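Local coordinates for tyrosine recombinase XerH (Helicobacter pylori, PDB 5JJV), which cuts and rejoins DNA at specific sites as a tyrosine recombinase and takes part in chromosome segregation, at residues A132-F137 / I156-I161; E14-W19 / K82-F87; H4-L9 / S101-D106. One frame throughout, in Å; residues are numbered along the deposited sequence.

Contact 1. Residues A132-F137 / I156-I161. With nucleotides of chain D.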
loop_
_atom_site.group_PDB
_atom_site.type_symbol
_atom_site.label_atom_id
_atom_site.label_comp_id
_atom_site.label_asym_id
_atom_site.label_seq_id
_atom_site.Cartn_x
_atom_site.Cartn_y
_atom_site.Cartn_z
ATOM N N ALA B 132 18.486 12.324 10.920
ATOM C CA ALA B 132 18.984 12.071 12.266
ATOM C C ALA B 132 18.487 13.130 13.251
ATOM O O ALA B 132 17.988 12.801 14.330
ATOM C CB ALA B 132 20.504 12.021 12.265
ATOM N N LEU B 133 18.623 14.397 12.870
ATOM C CA LEU B 133 18.175 15.507 13.704
ATOM C C LEU B 133 16.673 15.443 13.955
ATOM O O LEU B 133 16.213 15.647 15.079
ATOM C CB LEU B 133 18.536 16.845 13.056
ATOM C CG LEU B 133 20.017 17.226 13.020
ATOM C CD1 LEU B 133 20.227 18.444 12.138
ATOM C CD2 LEU B 133 20.534 17.490 14.425
ATOM N N LEU B 134 15.915 15.157 12.900
ATOM C CA LEU B 134 14.463 15.054 12.999
ATOM C C LEU B 134 14.050 13.945 13.959
ATOM O O LEU B 134 13.073 14.083 14.694
ATOM C CB LEU B 134 13.847 14.808 11.620
ATOM C CG LEU B 134 13.925 15.953 10.608
ATOM C CD1 LEU B 134 13.379 15.510 9.260
ATOM C CD2 LEU B 134 13.173 17.172 11.115
ATOM N N GLY B 135 14.804 12.850 13.951
ATOM C CA GLY B 135 14.519 11.725 14.822
ATOM C C GLY B 135 14.784 12.042 16.281
ATOM O O GLY B 135 14.021 11.640 17.160
ATOM N N LEU B 136 15.869 12.766 16.534
ATOM C CA LEU B 136 16.251 13.144 17.891
ATOM C C LEU B 136 15.174 13.982 18.571
ATOM O O LEU B 136 14.730 13.662 19.673
ATOM C CB LEU B 136 17.572 13.914 17.879
ATOM C CG LEU B 136 17.980 14.578 19.197
ATOM C CD1 LEU B 136 18.245 13.538 20.277
ATOM C CD2 LEU B 136 19.193 15.474 18.998
ATOM N N PHE B 137 14.752 15.052 17.905
ATOM C CA PHE B 137 13.780 15.970 18.482
ATOM C C PHE B 137 12.364 15.405 18.443
ATOM O O PHE B 137 11.478 15.885 19.149
ATOM C CB PHE B 137 13.839 17.320 17.766
ATOM C CG PHE B 137 15.117 18.072 18.010
ATOM C CD1 PHE B 137 15.317 18.754 19.199
ATOM C CD2 PHE B 137 16.120 18.091 17.055
ATOM C CE1 PHE B 137 16.492 19.442 19.431
ATOM C CE2 PHE B 137 17.299 18.778 17.279
ATOM C CZ PHE B 137 17.484 19.455 18.469
ATOM N N ILE B 156 9.686 20.174 15.201
ATOM C CA ILE B 156 10.651 20.609 14.199
ATOM C C ILE B 156 10.518 19.811 12.906
ATOM O O ILE B 156 10.655 18.588 12.901
ATOM C CB ILE B 156 12.095 20.484 14.720
ATOM C CG1 ILE B 156 12.330 21.464 15.872
ATOM C CG2 ILE B 156 13.090 20.735 13.598
ATOM C CD1 ILE B 156 13.746 21.449 16.409
ATOM N N THR B 157 10.244 20.516 11.812
ATOM C CA THR B 157 10.116 19.893 10.500
ATOM C C THR B 157 11.014 20.587 9.483
ATOM O O THR B 157 10.589 21.523 8.807
ATOM C CB THR B 157 8.663 19.929 9.989
ATOM O OG1 THR B 157 8.234 21.290 9.852
ATOM C CG2 THR B 157 7.734 19.202 10.951
ATOM N N LEU B 158 12.256 20.125 9.381
ATOM C CA LEU B 158 13.221 20.707 8.454
ATOM C C LEU B 158 12.787 20.520 7.004
ATOM O O LEU B 158 12.256 19.473 6.637
ATOM C CB LEU B 158 14.604 20.089 8.668
ATOM C CG LEU B 158 15.182 20.186 10.080
ATOM C CD1 LEU B 158 16.508 19.446 10.169
ATOM C CD2 LEU B 158 15.348 21.640 10.491
ATOM N N LYS B 159 13.014 21.543 6.186
ATOM C CA LYS B 159 12.675 21.482 4.769
ATOM C C LYS B 159 13.558 20.476 4.040
ATOM O O LYS B 159 14.625 20.103 4.530
ATOM C CB LYS B 159 12.807 22.865 4.126
ATOM N N ASN B 160 13.107 20.036 2.869
ATOM C CA ASN B 160 13.853 19.069 2.070
ATOM C C ASN B 160 15.199 19.613 1.602
ATOM O O ASN B 160 15.366 20.821 1.426
ATOM C CB ASN B 160 13.027 18.629 0.858
ATOM C CG ASN B 160 11.859 17.738 1.236
ATOM O OD1 ASN B 160 11.570 17.542 2.416
ATOM N ND2 ASN B 160 11.179 17.197 0.233
ATOM N N ILE B 161 16.156 18.712 1.405
ATOM C CA ILE B 161 17.469 19.087 0.893
ATOM C C ILE B 161 17.457 19.098 -0.633
ATOM O O ILE B 161 17.352 18.047 -1.268
ATOM C CB ILE B 161 18.570 18.130 1.391
ATOM C CG1 ILE B 161 18.531 18.017 2.916
ATOM C CG2 ILE B 161 19.939 18.598 0.919
ATOM C CD1 ILE B 161 18.750 19.331 3.632
ATOM P P DC D 3 13.539 13.460 -1.630
ATOM O OP1 DC D 3 14.601 14.488 -1.697
ATOM O OP2 DC D 3 13.738 12.149 -2.287
ATOM O "O5'" DC D 3 13.179 13.189 -0.096
ATOM C "C5'" DC D 3 12.554 14.209 0.670
ATOM C "C4'" DC D 3 11.188 13.760 1.161
ATOM O "O4'" DC D 3 10.451 13.167 0.073
ATOM C "C3'" DC D 3 11.217 12.706 2.271
ATOM O "O3'" DC D 3 10.762 13.277 3.487
ATOM C "C2'" DC D 3 10.276 11.591 1.781
ATOM C "C1'" DC D 3 9.553 12.234 0.607
ATOM N N1 DC D 3 9.183 11.267 -0.464
ATOM C C2 DC D 3 7.901 10.711 -0.480
ATOM O O2 DC D 3 7.092 11.034 0.399
ATOM N N3 DC D 3 7.579 9.832 -1.463
ATOM C C4 DC D 3 8.480 9.511 -2.393
ATOM N N4 DC D 3 8.116 8.640 -3.341
ATOM C C5 DC D 3 9.792 10.067 -2.392
ATOM C C6 DC D 3 10.098 10.930 -1.417
HETATM O O HOH W 1 10.761 18.159 16.904
#
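L134 presses a single branch onto the loop backbone, and that is the tight part of this contact. Its CD2 methyl lies 3.4 Å from I156 O and 3.5 Å from L158 N, and also meets L158 CG at 3.8 Å. The first torsion of L134 (chi1 -68°) sets CG anti to its carbonyl carbon, and this carries CD2 nearer to the loop than the direction of the CB bond alone would suggest. Beside it, I156 lays its CD1 methyl over one face of the F137 ring at an ordinary CH-pi distance, 4.1 Å from CD1 to the ring centroid and 16° off the ring normal. The methyl is displaced toward CG, which lies 4.0 Å from I156 CD1. The opposite face of the ring carries CD2 of the neighbouring L136, so the phenyl is held between two methyls. Y154 adds an edge-to-face ring contact, and L110 of helix 107-117 packs on both F137 and I156. L133 and L158 meet more loosely, through their CD1 methyls at 4.3 Å.

No direct hydrogen bond joins the two segments. One water links their backbones, accepting from I156 N at 2.8 Å and donating weakly to F137 O. Toward solvent and DNA the contact thins out. The CB bond of T157 points away from the helix, and its side chain packs on K142 of the second subunit, while N160 reaches the sugar of DC3 of chain D, its ND2 3.3 Å from C5'. R130 of helix 123-143 hydrogen-bonds to L158 O. An extended chain thus runs from hydrophobic core to DNA backbone, the way a linker leaves the helical core-binding domain of a tyrosine recombinase toward its catalytic domain.

Contact 2. Residues E14-W19 / K82-F87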
loop_
_atom_site.group_PDB
_atom_site.type_symbol
_atom_site.label_atom_id
_atom_site.label_comp_id
_atom_site.label_asym_id
_atom_site.label_seq_id
_atom_site.Cartn_x
_atom_site.Cartn_y
_atom_site.Cartn_z
ATOM N N GLU B 14 25.170 19.622 28.636
ATOM C CA GLU B 14 25.103 18.316 29.279
ATOM C C GLU B 14 23.716 17.704 29.110
ATOM O O GLU B 14 23.576 16.493 28.934
ATOM C CB GLU B 14 25.452 18.430 30.766
ATOM C CG GLU B 14 26.913 18.742 31.054
ATOM C CD GLU B 14 27.760 17.491 31.195
ATOM O OE1 GLU B 14 27.184 16.385 31.255
ATOM O OE2 GLU B 14 29.002 17.616 31.252
ATOM N N ASN B 15 22.695 18.552 29.160
ATOM C CA ASN B 15 21.316 18.097 29.037
ATOM C C ASN B 15 20.999 17.648 27.613
ATOM O O ASN B 15 20.294 16.659 27.406
ATOM C CB ASN B 15 20.352 19.202 29.470
ATOM C CG ASN B 15 19.084 18.655 30.098
ATOM O OD1 ASN B 15 18.693 19.068 31.189
ATOM N ND2 ASN B 15 18.438 17.717 29.414
ATOM N N LEU B 16 21.517 18.383 26.633
ATOM C CA LEU B 16 21.374 17.993 25.236
ATOM C C LEU B 16 22.102 16.679 24.995
ATOM O O LEU B 16 21.612 15.804 24.284
ATOM C CB LEU B 16 21.915 19.077 24.304
ATOM C CG LEU B 16 22.040 18.676 22.831
ATOM C CD1 LEU B 16 20.678 18.339 22.243
ATOM C CD2 LEU B 16 22.723 19.768 22.023
ATOM N N LEU B 17 23.279 16.555 25.602
ATOM C CA LEU B 17 24.070 15.334 25.525
ATOM C C LEU B 17 23.293 14.170 26.131
ATOM O O LEU B 17 23.371 13.038 25.654
ATOM C CB LEU B 17 25.410 15.524 26.245
ATOM C CG LEU B 17 26.544 14.519 26.011
ATOM C CD1 LEU B 17 26.419 13.293 26.910
ATOM C CD2 LEU B 17 26.600 14.114 24.546
ATOM N N LEU B 18 22.537 14.470 27.182
ATOM C CA LEU B 18 21.745 13.469 27.884
ATOM C C LEU B 18 20.648 12.888 26.996
ATOM O O LEU B 18 20.476 11.670 26.922
ATOM C CB LEU B 18 21.136 14.080 29.148
ATOM C CG LEU B 18 20.253 13.191 30.022
ATOM C CD1 LEU B 18 21.007 11.947 30.462
ATOM C CD2 LEU B 18 19.766 13.981 31.226
ATOM N N TRP B 19 19.910 13.765 26.320
ATOM C CA TRP B 19 18.827 13.340 25.442
ATOM C C TRP B 19 19.339 12.558 24.238
ATOM O O TRP B 19 18.694 11.610 23.788
ATOM C CB TRP B 19 18.014 14.545 24.967
ATOM C CG TRP B 19 17.022 15.033 25.974
ATOM C CD1 TRP B 19 17.060 16.211 26.661
ATOM C CD2 TRP B 19 15.844 14.348 26.413
ATOM N NE1 TRP B 19 15.974 16.304 27.497
ATOM C CE2 TRP B 19 15.212 15.174 27.364
ATOM C CE3 TRP B 19 15.260 13.119 26.094
ATOM C CZ2 TRP B 19 14.026 14.809 28.000
ATOM C CZ3 TRP B 19 14.083 12.758 26.724
ATOM C CH2 TRP B 19 13.479 13.600 27.667
ATOM N N LYS B 82 27.918 15.713 16.262
ATOM C CA LYS B 82 28.435 16.908 15.607
ATOM C C LYS B 82 27.561 18.117 15.930
ATOM O O LYS B 82 28.050 19.246 15.996
ATOM C CB LYS B 82 28.529 16.706 14.094
ATOM C CG LYS B 82 29.685 15.818 13.667
ATOM C CD LYS B 82 29.867 15.826 12.159
ATOM C CE LYS B 82 31.070 14.992 11.748
ATOM N NZ LYS B 82 32.319 15.465 12.407
ATOM N N PHE B 83 26.269 17.877 16.135
ATOM C CA PHE B 83 25.370 18.947 16.547
ATOM C C PHE B 83 25.618 19.322 18.002
ATOM O O PHE B 83 25.562 20.498 18.367
ATOM C CB PHE B 83 23.907 18.548 16.353
ATOM C CG PHE B 83 22.937 19.544 16.921
ATOM C CD1 PHE B 83 22.772 20.784 16.326
ATOM C CD2 PHE B 83 22.199 19.246 18.056
ATOM C CE1 PHE B 83 21.886 21.707 16.849
ATOM C CE2 PHE B 83 21.309 20.164 18.583
ATOM C CZ PHE B 83 21.153 21.397 17.978
ATOM N N HIS B 84 25.886 18.316 18.830
ATOM C CA HIS B 84 26.222 18.553 20.228
ATOM C C HIS B 84 27.505 19.363 20.323
ATOM O O HIS B 84 27.650 20.208 21.203
ATOM C CB HIS B 84 26.370 17.236 20.990
ATOM C CG HIS B 84 26.905 17.405 22.379
ATOM N ND1 HIS B 84 28.208 17.111 22.714
ATOM C CD2 HIS B 84 26.315 17.849 23.514
ATOM C CE1 HIS B 84 28.397 17.360 23.998
ATOM N NE2 HIS B 84 27.263 17.809 24.506
ATOM N N GLU B 85 28.434 19.099 19.409
ATOM C CA GLU B 85 29.665 19.873 19.330
ATOM C C GLU B 85 29.354 21.302 18.903
ATOM O O GLU B 85 29.913 22.257 19.439
ATOM C CB GLU B 85 30.651 19.232 18.352
ATOM C CG GLU B 85 32.002 19.928 18.290
ATOM C CD GLU B 85 32.912 19.348 17.226
ATOM O OE1 GLU B 85 33.958 18.768 17.586
ATOM O OE2 GLU B 85 32.583 19.476 16.028
ATOM N N TYR B 86 28.449 21.436 17.938
ATOM C CA TYR B 86 28.022 22.740 17.448
ATOM C C TYR B 86 27.347 23.551 18.551
ATOM O O TYR B 86 27.630 24.736 18.725
ATOM C CB TYR B 86 27.075 22.576 16.256
ATOM C CG TYR B 86 26.311 23.830 15.893
ATOM C CD1 TYR B 86 26.899 24.830 15.129
ATOM C CD2 TYR B 86 24.997 24.011 16.307
ATOM C CE1 TYR B 86 26.202 25.975 14.795
ATOM C CE2 TYR B 86 24.293 25.153 15.977
ATOM C CZ TYR B 86 24.900 26.131 15.221
ATOM O OH TYR B 86 24.202 27.269 14.890
ATOM N N PHE B 87 26.454 22.902 19.291
ATOM C CA PHE B 87 25.750 23.547 20.393
ATOM C C PHE B 87 26.711 23.919 21.518
ATOM O O PHE B 87 26.654 25.025 22.056
ATOM C CB PHE B 87 24.641 22.635 20.924
ATOM C CG PHE B 87 23.870 23.218 22.080
ATOM C CD1 PHE B 87 22.795 24.062 21.855
ATOM C CD2 PHE B 87 24.214 22.914 23.387
ATOM C CE1 PHE B 87 22.081 24.598 22.910
ATOM C CE2 PHE B 87 23.504 23.449 24.447
ATOM C CZ PHE B 87 22.436 24.291 24.208
#
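L17 lays its CD2 methyl over the face of the H84 ring: the methyl stands over the centre of the imidazole, 3.7 Å from the centroid and only 6° off the ring normal, a well-centred CH-pi contact. The rest of L17 follows across the same ring toward NE2, with CB 3.4 Å from H84 NE2 and CG a little farther off. H84 has CG anti to its backbone N (chi1 172°), which extends the imidazole across to the facing helix; there NE2 also forms a weak hydrogen bond with T13 O, which may help hold the turn of the ring against the leucine.

L16 approaches differently. Its CD2 methyl lies at the edge of the imidazole, near the ring plane, so the two leucines meet H84 from different directions. The same methyl also touches both phenylalanines, 3.7 Å from F83 CE2 and 3.6 Å from F87 CB. The side chains of L16 and F83 cross at about a right angle, and L16 CD1 adds a second approach to F83 CE2 at 4.1 Å. L16 is buried and covers more area here than any other residue of the two segments, its CD2 serving as the common point of three aromatic side chains.

The segments 14-19 and 82-87 run nearly antiparallel (169°), their axes 10.1 Å apart at closest. Helix 12-30 thus covers one side of helix 74-93. On other sides, F83 packs against M109, L110 and F113 of helix 107-117 and F137 of helix 123-143, F87 touches M109, and K82 lies by a phosphate of the bound DNA.

Contact 3. Residues H4-L9 / S101-D106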
loop_
_atom_site.group_PDB
_atom_site.type_symbol
_atom_site.label_atom_id
_atom_site.label_comp_id
_atom_site.label_asym_id
_atom_site.label_seq_id
_atom_site.Cartn_x
_atom_site.Cartn_y
_atom_site.Cartn_z
ATOM N N HIS B 4 11.416 11.700 31.085
ATOM C CA HIS B 4 12.087 12.641 31.971
ATOM C C HIS B 4 11.703 14.062 31.586
ATOM O O HIS B 4 11.348 14.312 30.437
ATOM C CB HIS B 4 13.608 12.467 31.901
ATOM C CG HIS B 4 14.068 11.058 32.113
ATOM N ND1 HIS B 4 14.133 10.135 31.091
ATOM C CD2 HIS B 4 14.488 10.417 33.229
ATOM C CE1 HIS B 4 14.574 8.985 31.569
ATOM N NE2 HIS B 4 14.796 9.128 32.863
ATOM N N PRO B 5 11.764 14.999 32.545
ATOM C CA PRO B 5 11.538 16.407 32.198
ATOM C C PRO B 5 12.559 16.900 31.176
ATOM O O PRO B 5 13.660 16.354 31.095
ATOM C CB PRO B 5 11.695 17.137 33.539
ATOM C CG PRO B 5 12.381 16.168 34.446
ATOM C CD PRO B 5 11.965 14.809 33.990
ATOM N N LEU B 6 12.185 17.912 30.401
ATOM C CA LEU B 6 13.031 18.415 29.325
ATOM C C LEU B 6 14.391 18.897 29.825
ATOM O O LEU B 6 15.429 18.524 29.277
ATOM C CB LEU B 6 12.324 19.551 28.585
ATOM C CG LEU B 6 13.138 20.187 27.460
ATOM C CD1 LEU B 6 13.474 19.156 26.395
ATOM C CD2 LEU B 6 12.400 21.367 26.854
ATOM N N GLU B 7 14.379 19.724 30.865
ATOM C CA GLU B 7 15.609 20.290 31.407
ATOM C C GLU B 7 15.865 19.823 32.836
ATOM O O GLU B 7 15.281 20.344 33.785
ATOM C CB GLU B 7 15.557 21.818 31.352
ATOM C CG GLU B 7 15.448 22.378 29.942
ATOM C CD GLU B 7 15.224 23.877 29.919
ATOM O OE1 GLU B 7 14.296 24.353 30.604
ATOM O OE2 GLU B 7 15.980 24.580 29.214
ATOM N N GLU B 8 16.743 18.835 32.982
ATOM C CA GLU B 8 17.085 18.295 34.292
ATOM C C GLU B 8 18.396 18.872 34.812
ATOM O O GLU B 8 18.670 18.834 36.012
ATOM C CB GLU B 8 17.182 16.770 34.234
ATOM C CG GLU B 8 15.866 16.074 33.955
ATOM C CD GLU B 8 16.007 14.566 33.882
ATOM O OE1 GLU B 8 16.954 14.089 33.224
ATOM O OE2 GLU B 8 15.174 13.859 34.487
ATOM N N LEU B 9 19.204 19.408 33.904
ATOM C CA LEU B 9 20.521 19.918 34.262
ATOM C C LEU B 9 20.624 21.415 34.003
ATOM O O LEU B 9 20.033 21.931 33.055
ATOM C CB LEU B 9 21.605 19.175 33.481
ATOM C CG LEU B 9 21.539 17.649 33.541
ATOM C CD1 LEU B 9 22.508 17.031 32.547
ATOM C CD2 LEU B 9 21.825 17.156 34.951
ATOM N N SER B 101 19.749 27.851 26.461
ATOM C CA SER B 101 18.734 26.867 26.824
ATOM C C SER B 101 18.290 26.071 25.601
ATOM O O SER B 101 18.054 26.640 24.536
ATOM C CB SER B 101 17.528 27.550 27.474
ATOM O OG SER B 101 16.497 26.616 27.742
ATOM N N LEU B 102 18.161 24.758 25.755
ATOM C CA LEU B 102 17.789 23.905 24.630
ATOM C C LEU B 102 16.317 24.068 24.248
ATOM O O LEU B 102 15.854 23.479 23.271
ATOM C CB LEU B 102 18.110 22.438 24.939
ATOM C CG LEU B 102 17.789 21.861 26.320
ATOM C CD1 LEU B 102 16.310 21.560 26.463
ATOM C CD2 LEU B 102 18.617 20.612 26.575
ATOM N N LYS B 103 15.586 24.866 25.021
ATOM C CA LYS B 103 14.216 25.223 24.673
ATOM C C LYS B 103 14.199 26.162 23.474
ATOM O O LYS B 103 13.184 26.296 22.791
ATOM C CB LYS B 103 13.500 25.882 25.854
ATOM C CG LYS B 103 12.946 24.911 26.881
ATOM C CD LYS B 103 12.073 25.632 27.899
ATOM C CE LYS B 103 11.412 24.655 28.858
ATOM N NZ LYS B 103 10.554 25.349 29.857
ATOM N N ASN B 104 15.330 26.812 23.227
ATOM C CA ASN B 104 15.433 27.783 22.148
ATOM C C ASN B 104 16.012 27.180 20.875
ATOM O O ASN B 104 16.308 27.896 19.919
ATOM C CB ASN B 104 16.284 28.972 22.589
ATOM C CG ASN B 104 15.832 29.551 23.913
ATOM O OD1 ASN B 104 16.590 29.574 24.883
ATOM N ND2 ASN B 104 14.592 30.024 23.960
ATOM N N ILE B 105 16.180 25.862 20.868
ATOM C CA ILE B 105 16.616 25.161 19.668
ATOM C C ILE B 105 15.458 25.067 18.682
ATOM O O ILE B 105 14.436 24.443 18.970
ATOM C CB ILE B 105 17.136 23.746 19.984
ATOM C CG1 ILE B 105 18.328 23.813 20.939
ATOM C CG2 ILE B 105 17.521 23.023 18.702
ATOM C CD1 ILE B 105 18.896 22.457 21.300
ATOM N N ASP B 106 15.614 25.693 17.520
ATOM C CA ASP B 106 14.546 25.713 16.528
ATOM C C ASP B 106 15.039 25.348 15.131
ATOM O O ASP B 106 16.147 24.837 14.960
ATOM C CB ASP B 106 13.870 27.088 16.506
ATOM C CG ASP B 106 14.868 28.232 16.497
ATOM O OD1 ASP B 106 15.982 28.055 15.961
ATOM O OD2 ASP B 106 14.535 29.313 17.028
#
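E7 and S101 are joined by a hydrogen bond, the centre of the polar contacts here. The S101 hydroxyl donates it to E7 OE2, 2.6 Å from OG, meeting the oxygen nearly along its C-O axis. The same hydroxyl oxygen weakly accepts the backbone N-H of K103, so S101 OG connects the carboxylate to the turn behind it. E7 OE1 lies alongside the end of K103, 3.4 Å from CE, but its salt bridge to NZ is long at 3.9 Å. The stronger partner of that ammonium is E149 of the second subunit, so K103 probably feels two negative charges, one from each chain. E7 extends beyond CG, and its side chain crosses that of K103 at about a right angle.

Apolar contacts complete the interface. L102 puts its CD1 methyl against L6 CG at 3.6 Å and against E7 CG at 3.7 Å, its side chain running antiparallel to both. Its chi1 of 43° places CG between the backbone N and the carbonyl carbon, and the end of the side chain comes closer to L6 and E7 as a result. L6 CD2 reaches K103 CG at 3.6 Å, so the lysine serves L6 with its aliphatic stem and E7 with its far end.

Both segments are loops. L6 also packs on I140 of helix 123-143, and its carbonyl accepts a hydrogen bond from W19 of helix 12-30. L102 touches N15 of that helix, while D106 OD1 accepts from M109 N and caps the start of helix 107-117.

In the fold
All three contacts belong to the N-terminal helical part of the chain, on one side of its centre. Contacts 2 and 3 have centres about 11 Å apart, and contact 1 lies about 16 and 17 Å from them. Contact 3 pairs the N-terminal loop with the loop before helix 107-117, and contact 2 is nested within that closure; contact 1 opens only after both have closed. F137 joins the three, its CZ lying 3.9 Å from F83 CE2 and 3.6 Å from I105 CG2, while N15 OD1 probably hydrogen-bonds to L9 N. Shared helices and F137 thus connect the contacts, and contact 1, through N160, reaches the DNA.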